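Local atomic coordinates of putative Lipoprotein (PDB entry 3U24), a protein that is of unknown function but binds zinc and calcium ions and, as a DUF885-family lipoprotein of the metallopeptidase clan MA, may act as a zinc-dependent hydrolase. Residues G54-P59 with Y121-G126; E90-H95 with R567-E572; Y94-N99 with D253-M258; E150-Y155 with S214-E219; S364-Y369 with G373-N378. All blocks are in the same frame, centred on the assembly; numbering follows the deposited sequence.

Contact 1: residues G54-P59 with Y121-G126; sequences GYLEIP and YNVAGG. With EDO (1,2-ethanediol), chain P; EDO (1,2-ethanediol), chain S.
Pro59 meets Tyr121 at the edge of the phenol ring: CG of the proline lies in the ring plane, 3.6 Å from Tyr121 CE1. A second, looser touch joins Leu56 CD2 to Val123 CG1 at 4.2 Å. Around them, Tyr155 of helix 152-162 packs on both Pro59 and Val123, and the Tyr121 hydroxyl is hydrogen-bonded to Trp114 O and Asn162 ND2. Residues 121-126 lead into helix 124-131, and Asn122 prepares that entry: its OD1 accepts from Ala124 N at 2.9 Å, a capping bond (162° at the hydrogen) whose donor stands 42° out of the carbonyl plane. With CG opposite the backbone N (chi1 -171°), OD1 comes within reach of Ala124 N. An ethanediol, probably from the crystallisation liquor, links Gly126 N (3.0 Å from its O1) to Asn122 O (2.9 Å from that O1). The loop between helices 41-47 and 61-79 thus joins this helix start by apolar contact alone, while Asn122 and the tyrosine hydroxyl find polar partners outside that loop.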
# COMPACT_ATOMS: atom_id res chain seq x y z
N GLY A 54 15.06 7.97 21.25
CA GLY A 54 15.52 7.18 22.37
C GLY A 54 14.45 6.53 23.24
O GLY A 54 14.79 5.81 24.18
N TYR A 55 13.19 6.78 22.93
CA TYR A 55 12.08 6.33 23.76
C TYR A 55 11.36 5.20 23.06
O TYR A 55 10.80 5.39 22.00
CB TYR A 55 11.09 7.48 23.95
CG TYR A 55 9.97 7.12 24.88
CD1 TYR A 55 10.18 7.12 26.25
CD2 TYR A 55 8.73 6.72 24.40
CE1 TYR A 55 9.17 6.77 27.13
CE2 TYR A 55 7.70 6.36 25.28
CZ TYR A 55 7.94 6.39 26.64
OH TYR A 55 6.99 6.05 27.54
N LEU A 56 11.39 4.02 23.65
CA LEU A 56 10.67 2.87 23.12
C LEU A 56 9.38 2.75 23.89
O LEU A 56 9.41 2.51 25.08
CB LEU A 56 11.49 1.60 23.30
CG LEU A 56 10.90 0.28 22.84
CD1 LEU A 56 10.67 0.27 21.34
CD2 LEU A 56 11.80 -0.87 23.28
N GLU A 57 8.25 2.90 23.20
CA GLU A 57 6.94 2.75 23.85
C GLU A 57 6.75 1.30 24.24
O GLU A 57 7.07 0.41 23.46
CB GLU A 57 5.79 3.18 22.94
CG GLU A 57 5.95 4.60 22.38
CD GLU A 57 6.49 4.64 20.94
OE1 GLU A 57 7.43 3.88 20.61
OE2 GLU A 57 5.97 5.44 20.12
N ILE A 58 6.30 1.05 25.46
CA ILE A 58 6.01 -0.30 25.92
C ILE A 58 4.54 -0.52 25.62
O ILE A 58 3.67 0.24 26.07
CB ILE A 58 6.33 -0.47 27.41
CG1 ILE A 58 7.83 -0.27 27.65
CG2 ILE A 58 5.93 -1.87 27.90
CD1 ILE A 58 8.18 0.27 29.03
N PRO A 59 4.23 -1.54 24.82
CA PRO A 59 2.84 -1.70 24.38
C PRO A 59 2.05 -2.49 25.41
O PRO A 59 1.69 -3.61 25.17
CB PRO A 59 2.99 -2.45 23.06
CG PRO A 59 4.22 -3.29 23.28
CD PRO A 59 5.10 -2.60 24.28
N TYR A 121 4.44 -7.19 17.64
CA TYR A 121 5.46 -6.96 18.62
C TYR A 121 6.84 -7.32 18.08
O TYR A 121 7.24 -8.49 18.00
CB TYR A 121 5.16 -7.75 19.88
CG TYR A 121 3.80 -7.44 20.43
CD1 TYR A 121 3.61 -6.36 21.26
CD2 TYR A 121 2.69 -8.20 20.10
CE1 TYR A 121 2.38 -6.04 21.76
CE2 TYR A 121 1.45 -7.90 20.61
CZ TYR A 121 1.31 -6.83 21.46
OH TYR A 121 0.09 -6.48 22.01
N ASN A 122 7.58 -6.29 17.71
CA ASN A 122 8.93 -6.45 17.13
C ASN A 122 9.66 -5.11 17.20
O ASN A 122 9.20 -4.12 16.64
CB ASN A 122 8.83 -6.92 15.66
CG ASN A 122 10.18 -7.32 15.05
OD1 ASN A 122 11.28 -6.96 15.55
ND2 ASN A 122 10.11 -8.09 13.94
N VAL A 123 10.78 -5.07 17.90
CA VAL A 123 11.51 -3.77 18.02
C VAL A 123 12.38 -3.42 16.79
O VAL A 123 12.85 -2.28 16.67
CB VAL A 123 12.36 -3.73 19.32
CG1 VAL A 123 11.47 -4.02 20.52
CG2 VAL A 123 13.51 -4.74 19.24
N ALA A 124 12.57 -4.36 15.88
CA ALA A 124 13.62 -4.24 14.85
C ALA A 124 13.40 -2.99 13.97
O ALA A 124 14.35 -2.21 13.74
CB ALA A 124 13.69 -5.52 13.99
N GLY A 125 12.15 -2.80 13.55
CA GLY A 125 11.72 -1.73 12.68
C GLY A 125 12.14 -0.33 13.13
O GLY A 125 12.71 0.45 12.36
N GLY A 126 11.88 -0.01 14.37
CA GLY A 126 12.23 1.31 14.90
C GLY A 126 13.75 1.52 14.93
O GLY A 126 14.26 2.61 14.62
C1 EDO P . 8.68 -0.42 16.15
O1 EDO P . 9.67 -1.41 15.84
C2 EDO P . 8.29 -0.39 17.64
O2 EDO P . 9.36 0.20 18.38
C1 EDO S . 5.41 -2.89 14.33
O1 EDO S . 6.34 -2.95 15.43
C2 EDO S . 5.16 -4.29 13.73
O2 EDO S . 6.32 -4.86 13.11

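Contact 2: residues E90-H95 with R567-E572; sequences ETIDYH and RQLMLE. With ZN (zinc ion), chain C; ZN (zinc ion), chain D.
Leu569 divides its two methyls between neighbouring residues of helix 88-111. CD1 goes to Ile92, whose CD1 it meets at 3.9 Å, the two side chains crossing aslant; CD2 goes to Thr91 CG2 at 4.0 Å, where the side chains run past one another in opposite directions. Thr91 can offer this methyl because OG1 occupies the position opposite the backbone N (chi1 -168°), leaving CG2 between N and the carbonyl carbon. The touch is thus wholly apolar, and it sets the closing helix of the chain, 563-571, against a helix from near its beginning in this predominantly helical fold. Polar groups lie at its margins. Thr91 O is gripped twice by His95, which sits one turn further on: the backbone N bonds to it at 3.0 Å, and ND1 reaches it at 2.8 Å from the opposite face of the carbonyl plane, with the oxygen only 1° out of the imidazole plane. That bond fixes the ring's rotation and directs NE2 outward to a zinc ion 2.0 Å away. Tyr565 meets the same imidazole with the planes at about 45°. On the other helix, the C-terminal residue Glu572 extends its side chain to a second zinc, with OE1 at 2.0 Å from the metal and OE2 at 2.6 Å, and a water bound to this zinc donates to OE2.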
# COMPACT_ATOMS: atom_id res chain seq x y z
N GLU A 90 -9.34 22.19 4.75
CA GLU A 90 -9.54 22.00 6.17
C GLU A 90 -10.60 20.94 6.43
O GLU A 90 -10.48 20.14 7.37
CB GLU A 90 -9.92 23.31 6.83
CG GLU A 90 -8.77 24.31 6.93
CD GLU A 90 -9.23 25.67 7.38
OE1 GLU A 90 -10.47 25.91 7.30
OE2 GLU A 90 -8.36 26.51 7.80
N THR A 91 -11.63 20.87 5.57
CA THR A 91 -12.68 19.89 5.81
C THR A 91 -12.16 18.49 5.51
O THR A 91 -12.47 17.53 6.20
CB THR A 91 -14.01 20.24 5.08
OG1 THR A 91 -15.04 19.39 5.60
CG2 THR A 91 -13.94 20.02 3.61
N ILE A 92 -11.30 18.38 4.52
CA ILE A 92 -10.59 17.09 4.26
C ILE A 92 -9.74 16.68 5.47
O ILE A 92 -9.90 15.57 5.98
CB ILE A 92 -9.77 17.13 2.97
CG1 ILE A 92 -10.74 17.21 1.77
CG2 ILE A 92 -8.86 15.90 2.89
CD1 ILE A 92 -10.10 17.74 0.50
N ASP A 93 -8.92 17.60 5.97
CA ASP A 93 -8.15 17.33 7.18
C ASP A 93 -9.04 16.96 8.39
O ASP A 93 -8.71 16.03 9.15
CB ASP A 93 -7.23 18.50 7.52
CG ASP A 93 -6.12 18.70 6.47
OD1 ASP A 93 -6.03 17.87 5.55
OD2 ASP A 93 -5.37 19.70 6.55
N TYR A 94 -10.16 17.66 8.54
CA TYR A 94 -11.08 17.41 9.64
C TYR A 94 -11.51 15.94 9.57
O TYR A 94 -11.40 15.22 10.55
CB TYR A 94 -12.31 18.34 9.56
CG TYR A 94 -13.32 18.14 10.67
CD1 TYR A 94 -14.14 17.03 10.70
CD2 TYR A 94 -13.47 19.08 11.68
CE1 TYR A 94 -15.06 16.84 11.72
CE2 TYR A 94 -14.41 18.92 12.67
CZ TYR A 94 -15.19 17.78 12.69
OH TYR A 94 -16.12 17.59 13.69
N HIS A 95 -11.98 15.51 8.39
CA HIS A 95 -12.48 14.17 8.25
C HIS A 95 -11.42 13.09 8.37
O HIS A 95 -11.65 12.03 8.97
CB HIS A 95 -13.30 14.05 6.97
CG HIS A 95 -14.61 14.73 7.06
ND1 HIS A 95 -14.76 16.09 6.86
CD2 HIS A 95 -15.85 14.25 7.43
CE1 HIS A 95 -16.05 16.42 7.05
NE2 HIS A 95 -16.72 15.29 7.37
N ARG A 567 -15.89 13.63 -4.41
CA ARG A 567 -17.20 13.66 -5.04
C ARG A 567 -18.12 14.66 -4.37
O ARG A 567 -18.76 15.46 -5.03
CB ARG A 567 -17.84 12.29 -4.97
CG ARG A 567 -19.27 12.24 -5.48
CD ARG A 567 -19.81 10.79 -5.56
NE ARG A 567 -21.24 10.87 -5.92
CZ ARG A 567 -22.23 11.13 -5.06
NH1 ARG A 567 -21.99 11.28 -3.77
NH2 ARG A 567 -23.45 11.20 -5.50
N GLN A 568 -18.21 14.57 -3.05
CA GLN A 568 -19.12 15.45 -2.28
C GLN A 568 -18.74 16.93 -2.51
O GLN A 568 -19.61 17.76 -2.73
CB GLN A 568 -19.10 15.07 -0.79
CG GLN A 568 -20.27 15.55 0.07
CD GLN A 568 -20.44 14.78 1.42
OE1 GLN A 568 -20.04 13.60 1.58
NE2 GLN A 568 -21.08 15.46 2.39
N LEU A 569 -17.44 17.25 -2.49
CA LEU A 569 -17.02 18.65 -2.67
C LEU A 569 -17.30 19.10 -4.09
O LEU A 569 -17.71 20.22 -4.27
CB LEU A 569 -15.55 18.89 -2.29
CG LEU A 569 -15.27 18.63 -0.81
CD1 LEU A 569 -13.78 18.34 -0.57
CD2 LEU A 569 -15.79 19.75 0.07
N MSE A 570 -17.08 18.23 -5.07
CA MSE A 570 -17.30 18.57 -6.48
C MSE A 570 -18.77 18.72 -6.79
O MSE A 570 -19.10 19.51 -7.67
CB MSE A 570 -16.63 17.58 -7.45
CG MSE A 570 -15.15 17.79 -7.56
SE MSE A 570 -14.22 16.57 -8.69
CE MSE A 570 -14.88 17.33 -10.36
N LEU A 571 -19.65 17.99 -6.10
CA LEU A 571 -21.12 18.11 -6.36
C LEU A 571 -21.79 19.24 -5.58
O LEU A 571 -22.75 19.81 -6.06
CB LEU A 571 -21.86 16.78 -6.10
CG LEU A 571 -21.57 15.69 -7.16
CD1 LEU A 571 -22.33 14.40 -6.87
CD2 LEU A 571 -21.89 16.22 -8.57
N GLU A 572 -21.28 19.55 -4.38
CA GLU A 572 -21.70 20.71 -3.55
C GLU A 572 -21.00 22.00 -4.01
O GLU A 572 -21.39 22.65 -4.99
CB GLU A 572 -21.30 20.45 -2.08
CG GLU A 572 -21.71 21.49 -1.05
CD GLU A 572 -20.86 21.49 0.23
OE1 GLU A 572 -19.85 20.73 0.29
OE2 GLU A 572 -21.21 22.28 1.18
ZN ZN C . -18.64 15.26 7.88
ZN ZN D . -19.19 20.92 2.16
O HOH W 1 -20.48 21.28 3.66
O HOH W 2 -19.87 17.30 7.03

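Contact 3: residues Y94-N99 with D253-M258; sequences YHLIDN and DIQAGM. With ZN (zinc ion), chain C.
The C-terminal end of helix 243-254 abuts helix 88-111 here, through Gln255 and Asn99, whose side-chain amides form a stack. Gln255 is the first residue beyond the helical conformation, and its positive phi (57°) marks the point where the chain leaves the helix. Its extended side chain meets that of Asn99 from the opposite direction, and the amide planes are only 14° apart. Gln255 NE2 lies 3.5 Å from Asn99 CG, while Gln255 CD lies 3.3 Å from Asn99 ND2; the two C=O groups point nearly opposite ways, so their dipoles probably offset one another. Although Gln255 OE1 is close to Asn99 ND2, the angle is too poor for a hydrogen bond, as expected of groups lying face to face. Asn99 ND2 instead bonds to Phe252 O in the last turn of helix 243-254, a polar tie that positions the amide for stacking. Pro562 also packs on Gln255. Leu96, one turn before Asn99, crosses the glutamine at about a right angle and brings CD2 to 4.0 Å from Gln255 OE1.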
# COMPACT_ATOMS: atom_id res chain seq x y z
N TYR A 94 -10.16 17.66 8.54
CA TYR A 94 -11.08 17.41 9.64
C TYR A 94 -11.51 15.94 9.57
O TYR A 94 -11.40 15.22 10.55
CB TYR A 94 -12.31 18.34 9.56
CG TYR A 94 -13.32 18.14 10.67
CD1 TYR A 94 -14.14 17.03 10.70
CD2 TYR A 94 -13.47 19.08 11.68
CE1 TYR A 94 -15.06 16.84 11.72
CE2 TYR A 94 -14.41 18.92 12.67
CZ TYR A 94 -15.19 17.78 12.69
OH TYR A 94 -16.12 17.59 13.69
N HIS A 95 -11.98 15.51 8.39
CA HIS A 95 -12.48 14.17 8.25
C HIS A 95 -11.42 13.09 8.37
O HIS A 95 -11.65 12.03 8.97
CB HIS A 95 -13.30 14.05 6.97
CG HIS A 95 -14.61 14.73 7.06
ND1 HIS A 95 -14.76 16.09 6.86
CD2 HIS A 95 -15.85 14.25 7.43
CE1 HIS A 95 -16.05 16.42 7.05
NE2 HIS A 95 -16.72 15.29 7.37
N LEU A 96 -10.25 13.33 7.81
CA LEU A 96 -9.15 12.41 7.95
C LEU A 96 -8.76 12.25 9.42
O LEU A 96 -8.56 11.14 9.87
CB LEU A 96 -7.97 12.87 7.13
CG LEU A 96 -8.09 12.78 5.60
CD1 LEU A 96 -6.77 13.35 5.02
CD2 LEU A 96 -8.40 11.36 5.08
N ILE A 97 -8.70 13.35 10.18
CA ILE A 97 -8.44 13.27 11.59
C ILE A 97 -9.54 12.50 12.35
O ILE A 97 -9.25 11.59 13.15
CB ILE A 97 -8.19 14.67 12.21
CG1 ILE A 97 -6.84 15.24 11.72
CG2 ILE A 97 -8.21 14.60 13.71
CD1 ILE A 97 -6.67 16.73 12.00
N ASP A 98 -10.80 12.85 12.11
CA ASP A 98 -11.91 12.19 12.78
C ASP A 98 -11.88 10.65 12.58
O ASP A 98 -11.97 9.87 13.53
CB ASP A 98 -13.21 12.74 12.26
CG ASP A 98 -14.37 12.49 13.18
OD1 ASP A 98 -14.21 12.40 14.40
OD2 ASP A 98 -15.49 12.42 12.67
N ASN A 99 -11.76 10.25 11.32
CA ASN A 99 -11.67 8.87 10.96
C ASN A 99 -10.43 8.16 11.56
O ASN A 99 -10.54 7.05 12.04
CB ASN A 99 -11.62 8.72 9.42
CG ASN A 99 -11.71 7.27 9.00
OD1 ASN A 99 -12.72 6.63 9.22
ND2 ASN A 99 -10.63 6.73 8.46
N ASP A 253 -10.44 1.99 6.73
CA ASP A 253 -9.26 2.00 5.88
C ASP A 253 -9.54 2.61 4.51
O ASP A 253 -8.74 3.40 4.02
CB ASP A 253 -8.74 0.56 5.65
CG ASP A 253 -8.13 -0.08 6.89
OD1 ASP A 253 -8.01 0.61 7.93
OD2 ASP A 253 -7.74 -1.29 6.81
N ILE A 254 -10.66 2.23 3.87
CA ILE A 254 -10.92 2.61 2.48
C ILE A 254 -11.78 3.88 2.40
O ILE A 254 -11.57 4.73 1.56
CB ILE A 254 -11.66 1.47 1.79
CG1 ILE A 254 -10.83 0.17 1.86
CG2 ILE A 254 -11.99 1.78 0.34
CD1 ILE A 254 -9.46 0.19 1.20
N GLN A 255 -12.72 4.02 3.31
CA GLN A 255 -13.61 5.14 3.36
C GLN A 255 -14.37 5.28 2.07
O GLN A 255 -14.60 6.37 1.58
CB GLN A 255 -12.88 6.44 3.74
CG GLN A 255 -12.26 6.44 5.12
CD GLN A 255 -11.70 7.79 5.51
OE1 GLN A 255 -10.47 8.01 5.45
NE2 GLN A 255 -12.56 8.69 5.93
N ALA A 256 -14.79 4.15 1.54
CA ALA A 256 -15.60 4.09 0.34
C ALA A 256 -17.01 4.57 0.66
O ALA A 256 -17.47 4.57 1.83
CB ALA A 256 -15.69 2.65 -0.16
N GLY A 257 -17.68 4.92 -0.42
CA GLY A 257 -19.07 5.29 -0.42
C GLY A 257 -19.98 4.11 -0.63
O GLY A 257 -21.08 4.28 -1.11
N MSE A 258 -19.52 2.91 -0.29
CA MSE A 258 -20.37 1.71 -0.31
C MSE A 258 -19.82 0.71 0.72
O MSE A 258 -18.72 0.93 1.28
CB MSE A 258 -20.38 1.11 -1.71
CG MSE A 258 -19.05 0.52 -2.14
SE MSE A 258 -18.96 -0.10 -4.02
CE MSE A 258 -18.11 1.42 -4.95
ZN ZN C . -18.64 15.26 7.88
O HOH W 2 -19.87 17.30 7.03

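Contact 4: residues E150-Y155 with S214-E219; sequences ENIPAY and SKAINE. With EDO (1,2-ethanediol), chain Y.
Asn151 O accepts from Tyr155 N at 2.9 Å, closing the first turn of helix 152-162, the turn that packs on the long helix 200-234. Asn151 holds the N-cap position, yet its side chain makes no capping bond. Pro153 comes so early in the helix that its missing N-H costs no backbone bond. Its CA lies 5.4 Å from the CA of Ala216, a close helix-to-helix approach that the small alanine permits: the Ala216 methyl rests on the proline, with CB 4.0 Å from Pro153 CG. Beside it, Ile152 directs CG2 into the angle between two partners, Ala216 CB and, at 4.2 Å, Ile217 CG1. Phe185 and Ala213 add to the apolar surroundings of Ile152. Away from the apolar patch, helix 200-234 carries a salt bridge between successive turns, weak as a hydrogen bond, with Lys215 NZ 3.3 Å from Glu219 OE2.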
# COMPACT_ATOMS: atom_id res chain seq x y z
N GLU A 150 17.13 0.28 26.35
CA GLU A 150 16.85 0.16 27.79
C GLU A 150 15.69 -0.75 28.05
O GLU A 150 15.83 -1.72 28.79
CB GLU A 150 16.48 1.51 28.44
CG GLU A 150 17.65 2.32 29.03
CD GLU A 150 17.27 3.77 29.43
OE1 GLU A 150 17.08 4.64 28.50
OE2 GLU A 150 17.20 4.03 30.67
N ASN A 151 14.57 -0.47 27.40
CA ASN A 151 13.31 -1.19 27.65
C ASN A 151 12.93 -2.34 26.72
O ASN A 151 11.79 -2.78 26.71
CB ASN A 151 12.16 -0.16 27.79
CG ASN A 151 12.32 0.64 29.08
OD1 ASN A 151 12.67 0.06 30.13
ND2 ASN A 151 12.22 1.95 29.01
N ILE A 152 13.90 -2.89 26.02
CA ILE A 152 13.61 -4.05 25.19
C ILE A 152 13.04 -5.24 25.98
O ILE A 152 12.11 -5.88 25.50
CB ILE A 152 14.81 -4.46 24.29
CG1 ILE A 152 14.97 -3.43 23.18
CG2 ILE A 152 14.63 -5.87 23.73
CD1 ILE A 152 16.21 -3.54 22.32
N PRO A 153 13.62 -5.57 27.16
CA PRO A 153 13.01 -6.71 27.92
C PRO A 153 11.57 -6.42 28.28
O PRO A 153 10.69 -7.29 28.16
CB PRO A 153 13.87 -6.78 29.18
CG PRO A 153 15.23 -6.40 28.66
CD PRO A 153 14.97 -5.27 27.67
N ALA A 154 11.33 -5.19 28.69
CA ALA A 154 9.95 -4.79 29.08
C ALA A 154 8.97 -4.86 27.93
O ALA A 154 7.83 -5.21 28.09
CB ALA A 154 9.94 -3.39 29.67
N TYR A 155 9.44 -4.46 26.76
CA TYR A 155 8.64 -4.47 25.54
C TYR A 155 8.15 -5.89 25.29
O TYR A 155 7.01 -6.06 25.05
CB TYR A 155 9.49 -3.98 24.36
CG TYR A 155 8.78 -3.97 23.04
CD1 TYR A 155 8.70 -5.12 22.27
CD2 TYR A 155 8.18 -2.82 22.57
CE1 TYR A 155 8.04 -5.11 21.04
CE2 TYR A 155 7.50 -2.79 21.33
CZ TYR A 155 7.44 -3.94 20.57
OH TYR A 155 6.79 -3.93 19.34
N SER A 214 19.79 -8.73 23.31
CA SER A 214 19.95 -9.97 22.56
C SER A 214 19.37 -11.18 23.30
O SER A 214 18.72 -12.01 22.71
CB SER A 214 21.43 -10.25 22.29
OG SER A 214 21.93 -9.19 21.49
N LYS A 215 19.69 -11.28 24.57
CA LYS A 215 19.11 -12.30 25.43
C LYS A 215 17.56 -12.23 25.42
O LYS A 215 16.91 -13.23 25.22
CB LYS A 215 19.66 -12.12 26.83
CG LYS A 215 19.12 -13.07 27.88
CD LYS A 215 19.67 -12.75 29.29
CE LYS A 215 19.31 -13.83 30.31
NZ LYS A 215 19.86 -15.15 29.86
N ALA A 216 16.99 -11.04 25.61
CA ALA A 216 15.56 -10.87 25.64
C ALA A 216 14.90 -11.24 24.30
O ALA A 216 13.83 -11.81 24.29
CB ALA A 216 15.17 -9.44 26.04
N ILE A 217 15.54 -10.89 23.19
CA ILE A 217 14.97 -11.17 21.89
C ILE A 217 15.00 -12.68 21.69
O ILE A 217 13.98 -13.23 21.38
CB ILE A 217 15.67 -10.43 20.74
CG1 ILE A 217 15.47 -8.91 20.90
CG2 ILE A 217 15.14 -10.90 19.37
CD1 ILE A 217 16.31 -8.04 20.02
N ASN A 218 16.13 -13.33 21.97
CA ASN A 218 16.24 -14.76 21.84
C ASN A 218 15.26 -15.50 22.73
O ASN A 218 14.68 -16.47 22.29
CB ASN A 218 17.65 -15.25 22.10
CG ASN A 218 18.57 -15.08 20.90
OD1 ASN A 218 19.73 -14.69 21.07
ND2 ASN A 218 18.07 -15.38 19.69
N GLU A 219 15.07 -15.06 23.97
CA GLU A 219 14.08 -15.69 24.86
C GLU A 219 12.67 -15.47 24.34
O GLU A 219 11.86 -16.35 24.41
CB GLU A 219 14.20 -15.20 26.32
CG GLU A 219 15.49 -15.69 26.99
CD GLU A 219 15.76 -15.04 28.36
OE1 GLU A 219 15.07 -14.05 28.74
OE2 GLU A 219 16.68 -15.56 29.06
C1 EDO Y . 14.32 -1.65 31.99
O1 EDO Y . 15.52 -1.83 31.21
C2 EDO Y . 13.14 -2.59 31.65
O2 EDO Y . 13.34 -3.44 30.49

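Contact 5: residues S364-Y369 with G373-N378; sequences SAPGPY and GNTYYN
Ser364 and Tyr376 exchange two backbone hydrogen bonds, making an antiparallel hydrogen-bonded pair: Ser364 N reaches Tyr376 O at 2.9 Å with 157° at the hydrogen, and Tyr376 N reaches Ser364 O at 2.9 Å with 155°. This pair lies where strands 362-364 and 376-379 form a beta hairpin, part of a three-stranded mixed sheet in a largely helical protein. Ser364 O also receives a CA-H...O contact from Thr375, whose CA is 3.3 Å away. The serine and tyrosine side chains share one face of the sheet. There Ser364 OG, turned between its own N and carbonyl carbon (chi1 67°), lies at the edge of the Tyr376 ring and comes within 3.0 Å of Asn378 ND2. Arg351 of strand 349-352 holds this group from the next strand, bonding through NE to Asn378 OD1 and making a cation-pi contact with Tyr376. Ala365 and Thr375 instead pack on Leu418 of helix 414-423, touching each other through Ala365 CB and Thr375 CG2 at 4.0 Å. That helix begins with the zinc ligand His414, whose side chain is about 9 Å from that of Thr375, so the hairpin lies near the His408-His414-Glu439 zinc site, a ligand set consistent with peptidase clan MA. Beyond the paired residues, the proline ring crosses Thr375 at about a right angle and sets Pro366 CG 3.4 Å from Gly373 O.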
# COMPACT_ATOMS: atom_id res chain seq x y z
N SER A 364 9.37 7.04 -6.31
CA SER A 364 9.75 7.34 -4.94
C SER A 364 9.88 8.83 -4.80
O SER A 364 10.45 9.54 -5.66
CB SER A 364 11.01 6.61 -4.47
OG SER A 364 12.15 7.06 -5.15
N ALA A 365 9.32 9.32 -3.72
CA ALA A 365 9.11 10.72 -3.55
C ALA A 365 9.37 11.02 -2.08
O ALA A 365 9.25 10.12 -1.25
CB ALA A 365 7.69 11.07 -3.97
N PRO A 366 9.75 12.25 -1.77
CA PRO A 366 10.05 12.62 -0.38
C PRO A 366 8.82 12.61 0.50
O PRO A 366 7.74 12.97 0.03
CB PRO A 366 10.59 14.06 -0.49
CG PRO A 366 10.12 14.55 -1.83
CD PRO A 366 10.04 13.34 -2.71
N GLY A 367 9.00 12.22 1.76
CA GLY A 367 7.97 12.41 2.77
C GLY A 367 7.76 13.88 3.13
O GLY A 367 8.51 14.74 2.70
N PRO A 368 6.72 14.16 3.92
CA PRO A 368 6.34 15.50 4.34
C PRO A 368 7.41 16.24 5.14
O PRO A 368 7.41 17.47 5.13
CB PRO A 368 5.13 15.25 5.24
CG PRO A 368 5.27 13.83 5.71
CD PRO A 368 5.86 13.12 4.53
N TYR A 369 8.30 15.54 5.83
CA TYR A 369 9.36 16.24 6.57
C TYR A 369 10.68 16.31 5.80
O TYR A 369 11.65 16.90 6.29
CB TYR A 369 9.55 15.63 7.95
CG TYR A 369 8.36 15.76 8.86
CD1 TYR A 369 8.11 16.94 9.52
CD2 TYR A 369 7.47 14.71 9.05
CE1 TYR A 369 7.03 17.07 10.36
CE2 TYR A 369 6.38 14.84 9.90
CZ TYR A 369 6.17 16.03 10.56
OH TYR A 369 5.09 16.20 11.42
N GLY A 373 14.75 16.06 -0.56
CA GLY A 373 14.68 14.92 -1.49
C GLY A 373 14.01 15.12 -2.84
O GLY A 373 13.05 15.88 -2.97
N ASN A 374 14.51 14.41 -3.84
CA ASN A 374 13.98 14.48 -5.20
C ASN A 374 12.99 13.34 -5.49
O ASN A 374 12.89 12.39 -4.71
CB ASN A 374 15.16 14.47 -6.18
CG ASN A 374 14.85 15.20 -7.47
OD1 ASN A 374 13.85 15.91 -7.57
ND2 ASN A 374 15.71 15.02 -8.47
N THR A 375 12.25 13.44 -6.60
CA THR A 375 11.28 12.40 -7.01
C THR A 375 11.79 11.65 -8.21
O THR A 375 12.10 12.27 -9.22
CB THR A 375 9.90 13.01 -7.39
OG1 THR A 375 9.40 13.81 -6.30
CG2 THR A 375 8.87 11.90 -7.70
N TYR A 376 11.85 10.32 -8.12
CA TYR A 376 12.26 9.45 -9.24
C TYR A 376 11.26 8.34 -9.63
O TYR A 376 10.44 7.92 -8.83
CB TYR A 376 13.57 8.72 -8.90
CG TYR A 376 14.66 9.60 -8.37
CD1 TYR A 376 15.58 10.20 -9.24
CD2 TYR A 376 14.79 9.83 -7.00
CE1 TYR A 376 16.60 11.01 -8.75
CE2 TYR A 376 15.81 10.64 -6.50
CZ TYR A 376 16.71 11.22 -7.38
OH TYR A 376 17.70 12.04 -6.89
N TYR A 377 11.40 7.83 -10.86
CA TYR A 377 10.78 6.57 -11.27
C TYR A 377 11.83 5.47 -11.19
O TYR A 377 12.70 5.35 -12.06
CB TYR A 377 10.24 6.72 -12.70
CG TYR A 377 9.34 5.62 -13.24
CD1 TYR A 377 8.76 4.67 -12.42
CD2 TYR A 377 9.00 5.59 -14.58
CE1 TYR A 377 7.91 3.69 -12.93
CE2 TYR A 377 8.15 4.65 -15.11
CZ TYR A 377 7.60 3.70 -14.28
OH TYR A 377 6.79 2.74 -14.83
N ASN A 378 11.74 4.68 -10.12
CA ASN A 378 12.60 3.52 -9.88
C ASN A 378 12.19 2.34 -10.77
O ASN A 378 11.12 1.78 -10.60
CB ASN A 378 12.52 3.09 -8.42
CG ASN A 378 13.03 4.14 -7.47
OD1 ASN A 378 14.07 4.75 -7.71
ND2 ASN A 378 12.30 4.37 -6.38

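How the contacts relate
From the N terminus, contact 1 opens in the loop before helix 61-79 and closes at the start of helix 124-131. Before it closes, helix 88-111 opens contacts 2 and 3 on overlapping residues, so both cross contact 1. Of these two, contact 3 closes first, at the end of helix 243-254, and its loop encloses contact 4, which joins helices 152-162 and 200-234. Tyr155 brings contact 4 directly against contact 1, their centres 11 Å apart. Contact 5, a short hairpin, follows contact 3. Contact 2 closes last, at the C terminus, its loop enclosing contacts 4 and 5 and residues 253-258 of contact 3. Helix 88-111 thus reaches both the middle and the end of the chain.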